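Local coordinates for protein DNA polymerase III beta subunit (Streptococcus pyogenes, PDB 2AVT) that probably encircles DNA as a ring-shaped dimer and tethers the replicative DNA polymerase to its template, so that long stretches are copied without dissociation, at residues A301-N304 with K310-E313. Sequence-based numbering, arbitrary orientation.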
ATOM      1  N   ALA A 301      29.421  -4.325 -15.961  1.00 53.67           N
ATOM      2  CA  ALA A 301      28.161  -5.042 -16.118  1.00 52.98           C
ATOM      3  C   ALA A 301      27.569  -4.697 -17.478  1.00 52.16           C
ATOM      4  O   ALA A 301      27.668  -3.563 -17.941  1.00 50.63           O
ATOM      5  CB  ALA A 301      27.190  -4.654 -15.011  1.00 52.43           C
ATOM      6  N   HIS A 302      26.944  -5.678 -18.117  1.00 52.79           N
ATOM      7  CA  HIS A 302      26.374  -5.461 -19.432  1.00 52.38           C
ATOM      8  C   HIS A 302      25.062  -6.203 -19.636  1.00 52.21           C
ATOM      9  O   HIS A 302      24.909  -7.360 -19.241  1.00 51.78           O
ATOM     10  CB  HIS A 302      27.375  -5.904 -20.502  1.00 54.02           C
ATOM     11  CG  HIS A 302      28.754  -5.364 -20.293  1.00 55.83           C
ATOM     12  ND1 HIS A 302      29.061  -4.027 -20.431  1.00 57.02           N
ATOM     13  CD2 HIS A 302      29.901  -5.974 -19.915  1.00 55.62           C
ATOM     14  CE1 HIS A 302      30.337  -3.839 -20.146  1.00 56.46           C
ATOM     15  NE2 HIS A 302      30.870  -5.005 -19.830  1.00 56.08           N
ATOM     16  N   VAL A 303      24.113  -5.516 -20.257  1.00 51.83           N
ATOM     17  CA  VAL A 303      22.815  -6.097 -20.556  1.00 50.95           C
ATOM     18  C   VAL A 303      22.421  -5.571 -21.922  1.00 50.91           C
ATOM     19  O   VAL A 303      22.671  -4.407 -22.240  1.00 49.88           O
ATOM     20  CB  VAL A 303      21.744  -5.676 -19.530  1.00 50.69           C
ATOM     21  CG1 VAL A 303      20.395  -6.258 -19.920  1.00 50.10           C
ATOM     22  CG2 VAL A 303      22.136  -6.156 -18.143  1.00 51.30           C
ATOM     23  N   ASN A 304      21.819  -6.421 -22.740  1.00 52.33           N
ATOM     24  CA  ASN A 304      21.413  -5.976 -24.061  1.00 54.60           C
ATOM     25  C   ASN A 304      20.060  -6.536 -24.452  1.00 55.83           C
ATOM     26  O   ASN A 304      19.947  -7.702 -24.827  1.00 56.39           O
ATOM     27  CB  ASN A 304      22.452  -6.385 -25.104  1.00 55.54           C
ATOM     28  CG  ASN A 304      22.298  -5.617 -26.400  1.00 57.55           C
ATOM     29  OD1 ASN A 304      21.203  -5.541 -26.962  1.00 57.47           O
ATOM     30  ND2 ASN A 304      23.394  -5.038 -26.884  1.00 57.05           N
ATOM     31  N   LYS A 310      19.954  -1.085 -23.824  1.00 57.01           N
ATOM     32  CA  LYS A 310      21.209  -1.711 -23.417  1.00 56.70           C
ATOM     33  C   LYS A 310      21.773  -1.121 -22.131  1.00 56.35           C
ATOM     34  O   LYS A 310      21.431  -0.002 -21.746  1.00 55.42           O
ATOM     35  CB  LYS A 310      22.256  -1.551 -24.525  1.00 56.80           C
ATOM     36  CG  LYS A 310      21.985  -2.359 -25.784  1.00 58.46           C
ATOM     37  CD  LYS A 310      22.881  -1.893 -26.923  1.00 59.16           C
ATOM     38  CE  LYS A 310      24.331  -1.777 -26.475  1.00 58.56           C
ATOM     39  NZ  LYS A 310      25.205  -1.290 -27.582  1.00 60.21           N
ATOM     40  N   VAL A 311      22.657  -1.882 -21.486  1.00 56.07           N
ATOM     41  CA  VAL A 311      23.301  -1.449 -20.249  1.00 56.15           C
ATOM     42  C   VAL A 311      24.804  -1.717 -20.271  1.00 56.28           C
ATOM     43  O   VAL A 311      25.240  -2.856 -20.450  1.00 55.93           O
ATOM     44  CB  VAL A 311      22.730  -2.176 -19.013  1.00 55.62           C
ATOM     45  CG1 VAL A 311      23.400  -1.651 -17.757  1.00 56.88           C
ATOM     46  CG2 VAL A 311      21.238  -1.977 -18.927  1.00 56.71           C
ATOM     47  N   ASN A 312      25.579  -0.652 -20.086  1.00 56.19           N
ATOM     48  CA  ASN A 312      27.038  -0.712 -20.045  1.00 56.09           C
ATOM     49  C   ASN A 312      27.447   0.068 -18.800  1.00 55.62           C
ATOM     50  O   ASN A 312      27.399   1.300 -18.786  1.00 55.26           O
ATOM     51  CB  ASN A 312      27.637  -0.059 -21.297  1.00 57.35           C
ATOM     52  CG  ASN A 312      29.141   0.164 -21.185  1.00 60.31           C
ATOM     53  OD1 ASN A 312      29.611   0.921 -20.330  1.00 61.45           O
ATOM     54  ND2 ASN A 312      29.903  -0.495 -22.053  1.00 61.12           N
ATOM     55  N   GLU A 313      27.852  -0.642 -17.753  1.00 54.83           N
ATOM     56  CA  GLU A 313      28.220   0.027 -16.514  1.00 55.36           C
ATOM     57  C   GLU A 313      29.496  -0.476 -15.840  1.00 54.94           C
ATOM     58  O   GLU A 313      29.631  -1.663 -15.547  1.00 54.65           O
ATOM     59  CB  GLU A 313      27.054  -0.076 -15.528  1.00 55.01           C
ATOM     60  CG  GLU A 313      27.218   0.750 -14.270  1.00 55.90           C
ATOM     61  CD  GLU A 313      26.074   0.547 -13.297  1.00 57.44           C
ATOM     62  OE1 GLU A 313      24.901   0.676 -13.714  1.00 57.43           O
ATOM     63  OE2 GLU A 313      26.345   0.262 -12.113  1.00 58.43           O
TER
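The carbonyl oxygen of V311 is gripped twice by the partner strand: V303 N donates to it at 2.9 Å, in the carbonyl plane and on a lone pair, while H302 CA makes a CA-H...O contact with the same O at 3.0 Å. This is the ladder of an antiparallel beta hairpin, strands 298-305 and 309-314, in the C-terminal domain. V311 N returns a bond to V303 O at 2.6 Å, and A301 and E313 form a second reciprocal pair, its two N-H...O angles both 170°.

Alternation sends A301, V303, V311 and E313 to the face covered by helix 268-282. Branched valines suit this buried side: V303 CB meets V311 CB at 3.7 Å, and both side chains reach I281. A charged residue is tolerated on this otherwise apolar face because the long side chain of E313 carries its carboxylate away from A301, and OE1 is hydrogen-bonded to S111 OG of the second subunit. Residues 310-313 also pair with a strand of that subunit, continuing the sheet across the dimer interface.

Polar residues suit the more open face. H302 and N312 stand side by side, planes 61° apart, N312 ND2 at the imidazole edge, 3.9 Å from H302 CE1; H302 NE2 is hydrogen-bonded to S300 OG. With its CG anti to the backbone N (chi1 -163°), N304 lays its amide alongside the aliphatic part of K310, where ND2 comes within 3.2 Å of K310 CD.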